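Local coordinates for protein mosquitocidal toxin (Bacillus sphaericus, PDB 2CB4) that probably transfers ADP-ribose from NAD to target proteins through this catalytic domain of a larger mosquito-killing toxin, here in a mutant form, at residues Ser28-Leu38 with Asn92-Leu103. The protein carries 1 engineered substitution. Sequence-based numbering, arbitrary orientation.
Sequences SLTWLMDMSSL and NGFIPRVTNQNL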
loop_
_atom_site.group_PDB
_atom_site.type_symbol
_atom_site.label_atom_id
_atom_site.label_comp_id
_atom_site.label_asym_id
_atom_site.label_seq_id
_atom_site.Cartn_x
_atom_site.Cartn_y
_atom_site.Cartn_z
ATOM N N SER A 28 27.220 16.729 8.622
ATOM C CA SER A 28 26.294 15.749 9.153
ATOM C C SER A 28 26.042 14.753 7.986
ATOM O O SER A 28 26.013 13.550 8.197
ATOM C CB SER A 28 24.983 16.436 9.533
ATOM O OG SER A 28 24.269 15.542 10.317
ATOM N N LEU A 29 25.896 15.270 6.754
ATOM C CA LEU A 29 25.748 14.430 5.547
ATOM C C LEU A 29 27.196 14.051 5.207
ATOM O O LEU A 29 27.842 14.693 4.383
ATOM C CB LEU A 29 25.143 15.260 4.396
ATOM C CG LEU A 29 23.782 15.925 4.669
ATOM C CD1 LEU A 29 23.196 16.540 3.390
ATOM C CD2 LEU A 29 22.820 14.892 5.285
ATOM N N THR A 30 27.720 13.065 5.923
ATOM C CA THR A 30 29.120 12.638 5.815
ATOM C C THR A 30 29.609 12.221 4.429
ATOM O O THR A 30 30.793 12.319 4.129
ATOM C CB THR A 30 29.444 11.540 6.838
ATOM O OG1 THR A 30 28.552 10.438 6.630
ATOM C CG2 THR A 30 29.274 12.071 8.267
ATOM N N TRP A 31 28.697 11.763 3.593
ATOM C CA TRP A 31 29.060 11.364 2.248
ATOM C C TRP A 31 29.558 12.540 1.407
ATOM O O TRP A 31 30.217 12.337 0.393
ATOM C CB TRP A 31 27.900 10.647 1.561
ATOM C CG TRP A 31 26.570 11.302 1.761
ATOM C CD1 TRP A 31 25.644 11.021 2.743
ATOM C CD2 TRP A 31 25.990 12.333 0.945
ATOM N NE1 TRP A 31 24.537 11.821 2.575
ATOM C CE2 TRP A 31 24.726 12.641 1.493
ATOM C CE3 TRP A 31 26.432 13.038 -0.184
ATOM C CZ2 TRP A 31 23.892 13.596 0.947
ATOM C CZ3 TRP A 31 25.603 14.010 -0.720
ATOM C CH2 TRP A 31 24.350 14.283 -0.151
ATOM N N LEU A 32 29.261 13.763 1.832
ATOM C CA LEU A 32 29.710 14.954 1.106
ATOM C C LEU A 32 31.204 15.173 1.300
ATOM O O LEU A 32 31.864 15.740 0.440
ATOM C CB LEU A 32 29.021 16.193 1.674
ATOM C CG LEU A 32 27.647 16.579 1.158
ATOM C CD1 LEU A 32 27.334 17.945 1.720
ATOM C CD2 LEU A 32 27.647 16.595 -0.371
HETATM N N MSE A 33 31.716 14.796 2.467
HETATM C CA MSE A 33 33.126 15.022 2.805
HETATM C C MSE A 33 34.183 14.471 1.840
HETATM O O MSE A 33 35.302 14.993 1.764
HETATM C CB MSE A 33 33.447 14.698 4.263
HETATM C CG MSE A 33 32.497 15.226 5.328
HETATM SE SE MSE A 33 33.230 14.898 7.063
HETATM C CE MSE A 33 33.448 13.046 6.968
ATOM N N ASP A 34 33.838 13.414 1.117
ATOM C CA ASP A 34 34.779 12.814 0.169
ATOM C C ASP A 34 34.570 13.330 -1.263
ATOM O O ASP A 34 35.243 12.883 -2.202
ATOM C CB ASP A 34 34.630 11.297 0.178
ATOM C CG ASP A 34 35.527 10.629 1.216
ATOM O OD1 ASP A 34 36.053 11.327 2.127
ATOM O OD2 ASP A 34 35.727 9.402 1.083
HETATM N N MSE A 35 33.631 14.262 -1.423
HETATM C CA MSE A 35 33.310 14.803 -2.725
HETATM C C MSE A 35 33.486 16.311 -2.701
HETATM O O MSE A 35 32.751 17.048 -3.331
HETATM C CB MSE A 35 31.938 14.267 -3.109
HETATM C CG MSE A 35 30.731 15.087 -2.754
HETATM SE SE MSE A 35 29.136 14.257 -3.414
HETATM C CE MSE A 35 29.708 12.553 -2.867
ATOM N N SER A 36 34.499 16.751 -1.963
ATOM C CA SER A 36 34.815 18.152 -1.801
ATOM C C SER A 36 34.934 18.964 -3.091
ATOM O O SER A 36 34.289 20.003 -3.253
ATOM C CB SER A 36 36.081 18.318 -0.948
ATOM O OG SER A 36 36.527 19.673 -0.960
ATOM N N SER A 37 35.786 18.507 -4.003
ATOM C CA SER A 37 36.013 19.217 -5.266
ATOM C C SER A 37 34.777 19.213 -6.132
ATOM O O SER A 37 34.409 20.237 -6.709
ATOM C CB SER A 37 37.200 18.606 -6.014
ATOM O OG SER A 37 38.403 19.151 -5.496
ATOM N N LEU A 38 34.123 18.062 -6.220
ATOM C CA LEU A 38 32.920 17.991 -7.001
ATOM C C LEU A 38 31.852 18.961 -6.442
ATOM O O LEU A 38 31.203 19.694 -7.203
ATOM C CB LEU A 38 32.404 16.566 -7.041
ATOM C CG LEU A 38 30.994 16.514 -7.614
ATOM C CD1 LEU A 38 30.940 17.254 -8.970
ATOM C CD2 LEU A 38 30.504 15.077 -7.727
ATOM N N ASN A 92 21.435 14.526 17.348
ATOM C CA ASN A 92 21.551 14.474 15.896
ATOM C C ASN A 92 22.383 15.550 15.207
ATOM O O ASN A 92 22.708 15.402 14.049
ATOM C CB ASN A 92 20.119 14.574 15.301
ATOM C CG ASN A 92 19.241 13.430 15.711
ATOM O OD1 ASN A 92 19.568 12.274 15.479
ATOM N ND2 ASN A 92 18.133 13.742 16.356
ATOM N N GLY A 93 22.649 16.651 15.905
ATOM C CA GLY A 93 23.365 17.782 15.359
ATOM C C GLY A 93 22.399 18.588 14.491
ATOM O O GLY A 93 21.170 18.473 14.604
ATOM N N PHE A 94 22.952 19.393 13.603
ATOM C CA PHE A 94 22.124 20.162 12.680
ATOM C C PHE A 94 22.188 19.506 11.316
ATOM O O PHE A 94 23.179 19.633 10.599
ATOM C CB PHE A 94 22.590 21.602 12.611
ATOM C CG PHE A 94 22.358 22.358 13.887
ATOM C CD1 PHE A 94 21.051 22.610 14.334
ATOM C CD2 PHE A 94 23.436 22.796 14.665
ATOM C CE1 PHE A 94 20.831 23.316 15.525
ATOM C CE2 PHE A 94 23.221 23.487 15.860
ATOM C CZ PHE A 94 21.910 23.753 16.287
ATOM N N ILE A 95 21.130 18.772 10.993
ATOM C CA ILE A 95 20.997 18.071 9.720
ATOM C C ILE A 95 20.240 19.024 8.794
ATOM O O ILE A 95 19.304 19.698 9.224
ATOM C CB ILE A 95 20.218 16.732 9.922
ATOM C CG1 ILE A 95 20.979 15.829 10.922
ATOM C CG2 ILE A 95 19.988 16.002 8.580
ATOM C CD1 ILE A 95 20.172 14.554 11.312
ATOM N N PRO A 96 20.687 19.138 7.545
ATOM C CA PRO A 96 20.049 20.076 6.610
ATOM C C PRO A 96 18.636 19.653 6.191
ATOM O O PRO A 96 18.258 18.489 6.327
ATOM C CB PRO A 96 20.991 20.051 5.383
ATOM C CG PRO A 96 22.202 19.372 5.812
ATOM C CD PRO A 96 21.864 18.480 6.948
ATOM N N ARG A 97 17.868 20.601 5.652
ATOM C CA ARG A 97 16.525 20.292 5.177
ATOM C C ARG A 97 16.515 19.270 4.041
ATOM O O ARG A 97 15.580 18.492 3.943
ATOM C CB ARG A 97 15.763 21.553 4.813
ATOM C CG ARG A 97 15.480 22.379 6.046
ATOM C CD ARG A 97 15.026 23.769 5.673
ATOM N NE ARG A 97 13.700 23.735 5.092
ATOM C CZ ARG A 97 13.198 24.693 4.321
ATOM N NH1 ARG A 97 13.901 25.792 4.030
ATOM N NH2 ARG A 97 11.982 24.563 3.851
ATOM N N VAL A 98 17.560 19.254 3.207
ATOM C CA VAL A 98 17.694 18.265 2.128
ATOM C C VAL A 98 18.817 17.298 2.565
ATOM O O VAL A 98 19.924 17.714 2.893
ATOM C CB VAL A 98 18.034 18.929 0.776
ATOM C CG1 VAL A 98 18.372 17.877 -0.279
ATOM C CG2 VAL A 98 16.887 19.807 0.312
ATOM N N THR A 99 18.504 16.007 2.617
ATOM C CA THR A 99 19.452 14.990 3.076
ATOM C C THR A 99 19.823 13.903 2.043
ATOM O O THR A 99 20.685 13.062 2.292
ATOM C CB THR A 99 18.910 14.288 4.370
ATOM O OG1 THR A 99 17.673 13.628 4.072
ATOM C CG2 THR A 99 18.662 15.318 5.499
ATOM N N ASN A 100 19.176 13.907 0.894
ATOM C CA ASN A 100 19.454 12.883 -0.119
ATOM C C ASN A 100 20.509 13.300 -1.141
ATOM O O ASN A 100 20.630 14.482 -1.467
ATOM C CB ASN A 100 18.159 12.479 -0.837
ATOM C CG ASN A 100 17.609 13.596 -1.720
ATOM O OD1 ASN A 100 17.173 14.636 -1.221
ATOM N ND2 ASN A 100 17.675 13.402 -3.036
ATOM N N GLN A 101 21.269 12.333 -1.655
ATOM C CA GLN A 101 22.276 12.666 -2.660
ATOM C C GLN A 101 21.676 13.048 -4.027
ATOM O O GLN A 101 20.789 12.378 -4.559
ATOM C CB GLN A 101 23.364 11.603 -2.808
ATOM C CG GLN A 101 24.586 12.111 -3.611
ATOM C CD GLN A 101 25.727 11.105 -3.687
ATOM O OE1 GLN A 101 25.781 10.293 -4.604
ATOM N NE2 GLN A 101 26.669 11.199 -2.755
ATOM N N ASN A 102 22.151 14.161 -4.565
ATOM C CA ASN A 102 21.689 14.644 -5.857
ATOM C C ASN A 102 22.775 15.550 -6.462
ATOM O O ASN A 102 22.868 16.752 -6.125
ATOM C CB ASN A 102 20.347 15.363 -5.722
ATOM C CG ASN A 102 19.806 15.884 -7.060
ATOM O OD1 ASN A 102 20.563 16.328 -7.923
ATOM N ND2 ASN A 102 18.488 15.850 -7.207
ATOM N N LEU A 103 23.590 14.943 -7.339
ATOM C CA LEU A 103 24.715 15.613 -8.018
ATOM C C LEU A 103 24.301 16.455 -9.238
ATOM O O LEU A 103 25.120 16.768 -10.112
ATOM C CB LEU A 103 25.841 14.617 -8.346
ATOM C CG LEU A 103 26.368 13.821 -7.139
ATOM C CD1 LEU A 103 27.314 12.699 -7.560
ATOM C CD2 LEU A 103 27.005 14.714 -6.082
#
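Trp31 and Gln101 make the central contact between the turns leading into helix 36-44 and the irregular loop that follows helix 86-92 in this ADP-ribosyltransferase domain. Leu29 CB sits 3.7 Å above the Trp31 ring plane, toward the rim; Gln101 CB lies over the opposite face, also displaced toward the rim, in a CH-pi contact 4.0 Å from the six-membered centroid and 19° off its normal. With CG anti to the backbone N (chi1 -166°) and an extended chain beyond, the poorly ordered Gln101 runs past the indole in the opposite direction, bringing its NE2 to 3.2 Å from Trp31 CE3. Thr99 O approaches near the ring plane, 3.5 Å from Trp31 CZ2, so backbone borders the edge while aliphatic carbon lies over the face.

Toward helix 86-92, largely aliphatic side chains meet backbone carbonyls. Leu29, centre of an inverse gamma turn, sets CD1 3.5 Å from Val98 O and 3.9 Å from Pro96 CG, while its CD2 branch lies against Thr99 CA. Pro96 also touches Val124 of strand 123-131, and the backbones of Ser28 and Leu29 hydrogen-bond with Gly185. Trp31 additionally packs on Glu107 of a second subunit.

At the other end, selenomethionine Met35, bent at chi3 (43°), turns CE toward Gln101 NE2 and places SE 3.4 Å from Leu103 CD2. The poorly ordered Leu103 crosses Leu38 at about a right angle, its CD2 lying 3.9 Å from Leu38 CD2.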